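PDB 5ERE: extracellular ligand-binding receptor from Desulfohalobium retbaense DSM 5692, which binds 2-oxo-4-methylpentanoic acid (ketoleucine) in a periplasmic-binding-protein domain and probably senses solutes through this domain and a tandem PAS sensor region. Local coordinates for residues A[181-192]-A[206-217]; A[331-340]-A[461-469]. All coordinates share one frame; numbering follows the deposited sequence.

Contact 1 (A[181-192]-A[206-217]); sequences ALVLISAGEAAT and LVGTRPIQRAEV. With COI (2-oxo-4-methylpentanoic acid), chain B.
Val183 and Val207 sit side by side in register on neighbouring parallel strands, their side chains crossing at a slant. Val183 CG2 lies 3.8 Å from Val207 CB, and both side chains turn to the face covered by helix 112-123. On the other face Leu182 and Leu206 lie side by side and point the same way. The CG of Leu206 sits opposite its carbonyl carbon (chi1 -58°), and the CD2 branch it carries comes 4.0 Å from Leu182 CB. Between the two segments run two backbone hydrogen bonds: Val207 N to Leu182 O, and Leu184 N to Val207 O at 2.8 Å, the latter almost straight at 165°. Past Gly208 the strands part. A water bridges the split, donating to Leu184 O and Ser186 O and accepting from Thr209 N at 3.0 Å. Beyond it the packing is close again. Ala190 CB meets Ile212 CD1 at 3.6 Å, and Ala187 CB rests by Pro211. Arg214 lays CB and CG against Gly188, and its guanidinium makes salt bridges to Asp16 and Glu20.

The solvent side is looser. Glu216 is exposed and extended. Its CG lies against Ala191 CB at 3.7 Å, while its carboxylate stands beside Gly188 O without a bond.

Arg210 turns away from segment 181-192 to the ligand. Its NH2 donates to O2 of 2-oxo-4-methylpentanoic acid at 2.8 Å and its NH1 to O3 at 3.0 Å. Ser72 and Ala95 also bond the ligand. Strand 181-185, helix 190-199 and strand 205-208 form a beta-alpha-beta crossover, with ligand-binding residues just past the strand end, as in periplasmic binding proteins.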
# COMPACT_ATOMS: atom_id res chain seq x y z
N ALA A 181 12.13 12.34 12.23
CA ALA A 181 11.52 12.67 10.96
C ALA A 181 10.41 13.69 11.19
O ALA A 181 9.63 13.57 12.13
CB ALA A 181 10.99 11.42 10.27
N LEU A 182 10.39 14.71 10.34
CA LEU A 182 9.32 15.71 10.35
C LEU A 182 8.40 15.51 9.14
O LEU A 182 8.78 15.82 8.02
CB LEU A 182 9.89 17.12 10.31
CG LEU A 182 8.89 18.29 10.27
CD1 LEU A 182 7.85 18.20 11.36
CD2 LEU A 182 9.63 19.64 10.34
N VAL A 183 7.18 15.05 9.41
CA VAL A 183 6.16 14.86 8.41
C VAL A 183 5.32 16.12 8.17
O VAL A 183 4.59 16.58 9.05
CB VAL A 183 5.23 13.71 8.81
CG1 VAL A 183 3.91 13.71 7.95
CG2 VAL A 183 5.98 12.41 8.66
N LEU A 184 5.40 16.64 6.95
CA LEU A 184 4.63 17.81 6.56
C LEU A 184 3.37 17.47 5.76
O LEU A 184 3.48 17.03 4.62
CB LEU A 184 5.51 18.72 5.75
CG LEU A 184 6.82 19.02 6.47
CD1 LEU A 184 7.65 19.83 5.54
CD2 LEU A 184 6.60 19.78 7.81
N ILE A 185 2.18 17.68 6.33
CA ILE A 185 0.97 17.51 5.54
C ILE A 185 0.70 18.88 4.87
O ILE A 185 -0.04 19.72 5.35
CB ILE A 185 -0.24 17.01 6.36
CG1 ILE A 185 0.14 15.79 7.22
CG2 ILE A 185 -1.38 16.62 5.43
CD1 ILE A 185 0.87 14.65 6.46
N SER A 186 1.36 19.04 3.73
CA SER A 186 1.54 20.31 3.06
C SER A 186 1.54 20.12 1.54
O SER A 186 1.99 19.11 1.00
CB SER A 186 2.87 20.97 3.45
OG SER A 186 3.12 20.94 4.83
N ALA A 187 1.06 21.14 0.85
CA ALA A 187 1.32 21.27 -0.57
C ALA A 187 2.55 22.18 -0.75
O ALA A 187 3.55 22.00 -0.04
CB ALA A 187 0.07 21.81 -1.30
N GLY A 188 2.49 23.14 -1.66
CA GLY A 188 3.69 23.90 -2.03
C GLY A 188 4.30 24.72 -0.89
O GLY A 188 5.49 25.04 -0.94
N GLU A 189 3.50 25.07 0.12
CA GLU A 189 3.93 25.91 1.24
C GLU A 189 5.04 25.21 2.05
O GLU A 189 5.70 25.82 2.89
CB GLU A 189 2.74 26.30 2.17
CG GLU A 189 2.15 25.16 3.02
CD GLU A 189 1.08 24.35 2.27
OE1 GLU A 189 0.98 24.53 1.06
OE2 GLU A 189 0.34 23.57 2.92
N ALA A 190 5.21 23.92 1.79
CA ALA A 190 6.28 23.15 2.40
C ALA A 190 7.66 23.71 2.11
O ALA A 190 8.56 23.45 2.88
CB ALA A 190 6.22 21.70 1.94
N ALA A 191 7.86 24.45 1.03
CA ALA A 191 9.18 25.03 0.76
C ALA A 191 9.54 26.11 1.80
O ALA A 191 10.70 26.29 2.14
CB ALA A 191 9.23 25.62 -0.63
N THR A 192 8.54 26.82 2.30
CA THR A 192 8.73 27.80 3.36
C THR A 192 8.88 27.13 4.72
O THR A 192 9.76 27.50 5.53
CB THR A 192 7.55 28.79 3.39
OG1 THR A 192 7.58 29.57 2.20
CG2 THR A 192 7.62 29.74 4.62
N LEU A 206 12.94 15.27 6.36
CA LEU A 206 11.64 15.77 5.93
C LEU A 206 10.89 14.70 5.13
O LEU A 206 11.49 13.97 4.34
CB LEU A 206 11.81 17.04 5.10
CG LEU A 206 12.54 18.18 5.81
CD1 LEU A 206 12.54 19.38 4.90
CD2 LEU A 206 11.89 18.51 7.16
N VAL A 207 9.58 14.61 5.35
CA VAL A 207 8.73 13.59 4.76
C VAL A 207 7.41 14.25 4.38
O VAL A 207 6.86 15.04 5.14
CB VAL A 207 8.47 12.42 5.73
CG1 VAL A 207 7.59 11.35 5.10
CG2 VAL A 207 9.79 11.83 6.24
N GLY A 208 6.88 13.92 3.20
CA GLY A 208 5.62 14.51 2.79
C GLY A 208 4.78 13.52 2.03
O GLY A 208 5.11 12.33 1.98
N THR A 209 3.69 14.02 1.46
CA THR A 209 2.65 13.19 0.83
C THR A 209 2.31 13.79 -0.54
O THR A 209 2.93 14.78 -0.97
CB THR A 209 1.38 13.08 1.74
OG1 THR A 209 0.74 14.35 1.86
CG2 THR A 209 1.74 12.54 3.15
N ARG A 210 1.31 13.22 -1.20
CA ARG A 210 1.01 13.51 -2.62
C ARG A 210 1.05 15.00 -3.02
O ARG A 210 1.69 15.35 -3.99
CB ARG A 210 -0.37 12.88 -2.96
CG ARG A 210 -1.00 13.35 -4.28
CD ARG A 210 -2.49 12.81 -4.39
NE ARG A 210 -3.16 13.04 -3.12
CZ ARG A 210 -3.80 14.15 -2.78
NH1 ARG A 210 -3.93 15.14 -3.64
NH2 ARG A 210 -4.32 14.27 -1.56
N PRO A 211 0.36 15.89 -2.29
CA PRO A 211 0.29 17.32 -2.60
C PRO A 211 1.63 18.07 -2.63
O PRO A 211 1.69 19.17 -3.20
CB PRO A 211 -0.56 17.88 -1.45
CG PRO A 211 -1.35 16.72 -1.00
CD PRO A 211 -0.40 15.59 -1.07
N ILE A 212 2.67 17.51 -2.04
CA ILE A 212 3.91 18.27 -1.85
C ILE A 212 4.76 18.41 -3.14
O ILE A 212 5.68 19.23 -3.20
CB ILE A 212 4.75 17.62 -0.71
CG1 ILE A 212 5.67 18.65 -0.04
CG2 ILE A 212 5.55 16.46 -1.22
CD1 ILE A 212 6.21 18.16 1.30
N GLN A 213 4.43 17.66 -4.19
CA GLN A 213 5.25 17.71 -5.41
C GLN A 213 4.89 18.92 -6.27
O GLN A 213 4.23 18.79 -7.29
CB GLN A 213 5.12 16.42 -6.25
CG GLN A 213 6.13 16.40 -7.42
CD GLN A 213 6.05 15.15 -8.28
OE1 GLN A 213 6.50 14.08 -7.88
NE2 GLN A 213 5.45 15.29 -9.47
N ARG A 214 5.33 20.09 -5.84
CA ARG A 214 5.06 21.35 -6.53
C ARG A 214 6.39 22.04 -6.86
O ARG A 214 7.40 21.82 -6.16
CB ARG A 214 4.17 22.26 -5.68
CG ARG A 214 2.97 21.60 -5.00
CD ARG A 214 1.94 21.07 -6.04
NE ARG A 214 1.57 22.09 -7.02
CZ ARG A 214 0.88 21.85 -8.14
NH1 ARG A 214 0.47 20.62 -8.42
NH2 ARG A 214 0.59 22.84 -8.97
N ALA A 215 6.40 22.87 -7.89
CA ALA A 215 7.63 23.46 -8.39
C ALA A 215 8.33 24.30 -7.31
O ALA A 215 9.54 24.31 -7.21
CB ALA A 215 7.33 24.32 -9.61
N GLU A 216 7.54 24.96 -6.49
CA GLU A 216 8.04 25.76 -5.37
C GLU A 216 8.97 24.93 -4.48
O GLU A 216 10.05 25.36 -4.06
CB GLU A 216 6.83 26.30 -4.61
CG GLU A 216 7.08 27.05 -3.33
CD GLU A 216 5.78 27.58 -2.73
OE1 GLU A 216 4.70 27.27 -3.29
OE2 GLU A 216 5.83 28.32 -1.72
N VAL A 217 8.56 23.68 -4.25
CA VAL A 217 9.28 22.79 -3.37
C VAL A 217 10.62 22.41 -3.99
O VAL A 217 11.64 22.37 -3.30
CB VAL A 217 8.40 21.54 -3.03
CG1 VAL A 217 9.22 20.43 -2.42
CG2 VAL A 217 7.31 21.96 -2.08
C1 COI B . -6.63 17.04 -0.51
O1 COI B . -7.54 17.54 0.20
O2 COI B . -6.46 15.80 -0.59
C2 COI B . -5.79 17.95 -1.34
O3 COI B . -4.89 17.51 -2.02
C3 COI B . -6.18 19.41 -1.29
C4 COI B . -5.16 20.24 -2.00
C5 COI B . -5.84 21.51 -2.44
C6 COI B . -4.05 20.46 -0.98
O HOH W 1 2.45 16.61 2.20

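Contact 2 (A[331-340]-A[461-469]); sequences QTAQELNAIF and FFGSIISRK. With ACY (acetic acid), chain D.
Leu336 reaches over Ile465 with its CD2 branch, 3.7 Å from Ile465 CG2. The same methyl also meets the ring of Phe462, at CD1. One turn along, Ile339 and Ile465 come tip to tip; their CD1 atoms are only 3.3 Å apart, tighter than usual carbon contact. Ile339 CG2 touches the edge of the Phe461 ring at CE1. Phe461 has CG anti to its backbone N (chi1 171°), which carries the ring toward Phe340. These two rings meet obliquely, with planes 44° apart. The two helical segments run roughly antiparallel, at 145°. Strands 476-480, 541-550 and 553-561 of an antiparallel sheet touch side chains of both helices, consistent with the tandem PAS sensor region. Thr332 CG2 packs on Ile466 CG1.

Beyond this the chemistry turns polar. The Lys469 chain slides past Thr332 OG1, which is hydrogen-bonded to Leu328 O. Lys469 then bends back to form a salt bridge with Glu335, but the 2.4 Å between NZ and OE1 is doubtfully short. Arg468 NH2 forms a salt bridge with Glu335 OE2, its hydrogen bond weak at 3.1 Å. A water joins Glu335 OE1 to Ile465 O. With alanine here in place of Lys469, Glu335 OE1 is likely to lose its charged mate, and Thr332 OG1 the aliphatic chain beside it. Arg468 NH2 is also hydrogen-bonded to Tyr377 OH.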
# COMPACT_ATOMS: atom_id res chain seq x y z
N GLN A 331 12.19 -5.86 4.03
CA GLN A 331 11.11 -5.88 5.01
C GLN A 331 10.28 -7.16 4.91
O GLN A 331 9.79 -7.69 5.89
CB GLN A 331 10.22 -4.66 4.85
CG GLN A 331 10.89 -3.37 5.34
CD GLN A 331 10.07 -2.12 5.08
OE1 GLN A 331 9.07 -2.15 4.34
NE2 GLN A 331 10.48 -1.01 5.69
N THR A 332 10.14 -7.67 3.69
CA THR A 332 9.37 -8.89 3.48
C THR A 332 10.19 -10.10 3.93
O THR A 332 9.65 -10.97 4.63
CB THR A 332 8.97 -9.07 1.99
OG1 THR A 332 8.30 -7.89 1.55
CG2 THR A 332 8.05 -10.30 1.74
N ALA A 333 11.47 -10.15 3.52
CA ALA A 333 12.39 -11.19 3.99
C ALA A 333 12.37 -11.27 5.51
O ALA A 333 12.39 -12.36 6.09
CB ALA A 333 13.82 -10.91 3.53
N GLN A 334 12.37 -10.10 6.14
CA GLN A 334 12.43 -10.05 7.60
C GLN A 334 11.15 -10.56 8.25
O GLN A 334 11.20 -11.25 9.27
CB GLN A 334 12.70 -8.63 8.08
CG GLN A 334 14.11 -8.20 7.80
CD GLN A 334 14.36 -6.75 8.13
OE1 GLN A 334 13.45 -6.01 8.52
NE2 GLN A 334 15.60 -6.33 7.97
N GLU A 335 9.99 -10.21 7.69
CA GLU A 335 8.78 -10.71 8.30
C GLU A 335 8.74 -12.22 8.17
O GLU A 335 8.40 -12.91 9.13
CB GLU A 335 7.54 -10.09 7.67
CG GLU A 335 6.26 -10.63 8.29
CD GLU A 335 5.04 -9.79 7.97
OE1 GLU A 335 5.16 -8.89 7.13
OE2 GLU A 335 3.96 -10.04 8.56
N LEU A 336 9.12 -12.73 7.00
CA LEU A 336 9.15 -14.17 6.77
C LEU A 336 10.14 -14.89 7.70
O LEU A 336 9.82 -15.93 8.24
CB LEU A 336 9.47 -14.49 5.30
CG LEU A 336 8.34 -14.18 4.31
CD1 LEU A 336 8.80 -14.13 2.85
CD2 LEU A 336 7.11 -15.14 4.48
N ASN A 337 11.36 -14.35 7.86
CA ASN A 337 12.32 -14.99 8.77
C ASN A 337 11.84 -15.03 10.20
O ASN A 337 12.04 -16.01 10.89
CB ASN A 337 13.69 -14.30 8.70
CG ASN A 337 14.43 -14.61 7.39
OD1 ASN A 337 14.29 -15.70 6.82
ND2 ASN A 337 15.18 -13.64 6.89
N ALA A 338 11.18 -13.96 10.64
CA ALA A 338 10.68 -13.92 12.00
C ALA A 338 9.47 -14.86 12.19
O ALA A 338 9.28 -15.47 13.25
CB ALA A 338 10.30 -12.51 12.36
N ILE A 339 8.65 -15.00 11.17
CA ILE A 339 7.59 -16.00 11.27
C ILE A 339 8.18 -17.40 11.39
O ILE A 339 7.81 -18.16 12.28
CB ILE A 339 6.63 -15.91 10.07
CG1 ILE A 339 5.85 -14.61 10.21
CG2 ILE A 339 5.71 -17.09 10.04
CD1 ILE A 339 5.05 -14.24 8.95
N PHE A 340 9.11 -17.74 10.50
CA PHE A 340 9.78 -19.03 10.57
C PHE A 340 10.51 -19.26 11.92
O PHE A 340 10.50 -20.36 12.46
CB PHE A 340 10.81 -19.17 9.44
CG PHE A 340 10.23 -19.59 8.09
CD1 PHE A 340 9.36 -20.67 7.97
CD2 PHE A 340 10.61 -18.91 6.94
CE1 PHE A 340 8.86 -21.05 6.69
CE2 PHE A 340 10.11 -19.27 5.69
CZ PHE A 340 9.22 -20.35 5.59
N PHE A 461 0.26 -19.59 2.59
CA PHE A 461 1.23 -19.08 3.55
C PHE A 461 2.01 -17.87 2.98
O PHE A 461 1.98 -16.76 3.52
CB PHE A 461 2.21 -20.22 3.95
CG PHE A 461 3.39 -19.76 4.77
CD1 PHE A 461 3.23 -19.45 6.14
CD2 PHE A 461 4.63 -19.63 4.20
CE1 PHE A 461 4.30 -19.02 6.89
CE2 PHE A 461 5.71 -19.19 4.96
CZ PHE A 461 5.55 -18.89 6.29
N PHE A 462 2.71 -18.07 1.88
CA PHE A 462 3.50 -16.98 1.37
C PHE A 462 2.67 -15.82 0.88
O PHE A 462 2.95 -14.68 1.21
CB PHE A 462 4.41 -17.48 0.25
CG PHE A 462 5.58 -18.27 0.72
CD1 PHE A 462 6.58 -17.67 1.47
CD2 PHE A 462 5.71 -19.61 0.40
CE1 PHE A 462 7.68 -18.40 1.90
CE2 PHE A 462 6.79 -20.35 0.84
CZ PHE A 462 7.78 -19.74 1.59
N GLY A 463 1.64 -16.11 0.10
CA GLY A 463 0.74 -15.09 -0.41
C GLY A 463 0.14 -14.21 0.66
O GLY A 463 0.05 -13.00 0.49
N SER A 464 -0.30 -14.82 1.76
CA SER A 464 -0.95 -14.06 2.80
C SER A 464 0.05 -13.04 3.41
O SER A 464 -0.32 -11.93 3.77
CB SER A 464 -1.50 -15.00 3.88
OG SER A 464 -0.48 -15.68 4.62
N ILE A 465 1.31 -13.39 3.42
CA ILE A 465 2.32 -12.48 4.00
C ILE A 465 2.73 -11.47 2.93
O ILE A 465 2.66 -10.25 3.13
CB ILE A 465 3.49 -13.28 4.55
CG1 ILE A 465 3.02 -14.04 5.79
CG2 ILE A 465 4.72 -12.37 4.90
CD1 ILE A 465 3.74 -15.32 6.08
N ILE A 466 3.07 -11.96 1.75
CA ILE A 466 3.62 -11.11 0.71
C ILE A 466 2.63 -10.06 0.18
O ILE A 466 3.01 -8.92 -0.04
CB ILE A 466 4.16 -11.97 -0.45
CG1 ILE A 466 5.41 -12.67 0.03
CG2 ILE A 466 4.46 -11.12 -1.65
CD1 ILE A 466 5.81 -13.85 -0.79
N SER A 467 1.38 -10.43 -0.07
CA SER A 467 0.43 -9.50 -0.65
C SER A 467 0.18 -8.27 0.25
O SER A 467 -0.08 -7.17 -0.24
CB SER A 467 -0.90 -10.22 -0.95
OG SER A 467 -1.49 -10.67 0.25
N ARG A 468 0.23 -8.43 1.56
CA ARG A 468 0.13 -7.27 2.43
C ARG A 468 1.31 -6.34 2.26
O ARG A 468 1.16 -5.12 2.30
CB ARG A 468 0.01 -7.69 3.90
CG ARG A 468 -1.10 -8.71 4.16
CD ARG A 468 -1.37 -8.96 5.69
NE ARG A 468 -0.17 -9.42 6.40
CZ ARG A 468 0.04 -10.63 6.92
NH1 ARG A 468 -0.88 -11.60 6.86
NH2 ARG A 468 1.20 -10.88 7.54
N LYS A 469 2.50 -6.90 2.10
CA LYS A 469 3.70 -6.08 2.03
C LYS A 469 3.71 -5.25 0.72
O LYS A 469 4.10 -4.08 0.72
CB LYS A 469 4.95 -6.97 2.13
CG LYS A 469 5.34 -7.37 3.54
CD LYS A 469 6.27 -6.32 4.19
CE LYS A 469 5.71 -5.76 5.47
NZ LYS A 469 6.00 -6.66 6.60
C ACY D . 1.59 -19.91 -0.89
O ACY D . 1.02 -18.78 -0.89
OXT ACY D . 2.32 -20.33 0.04
CH3 ACY D . 1.41 -20.84 -2.08
O HOH W 2 2.61 -9.16 5.85

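Contact 1 is largely core, while contact 2 is only partly buried and carries charges on its solvent side. They share no helix or strand. Contact 1 joins elements of one beta-alpha-beta unit, close in sequence, within the ligand-binding domain; contact 2 brings together segments 121 residues apart in the sensor region. Backbone bonds and apolar side chains hold the first, and no direct backbone-to-backbone hydrogen bond joins the second. Each has a bridging water, within the sheet split in contact 1 and beside the salt bridges in contact 2. Contact 1 reaches the ketoleucine pocket, whereas contact 2 lies away from the ketoleucine, cytosine and calcium sites. Their centres are about 32 Å apart, on opposite sides of the chain's centre.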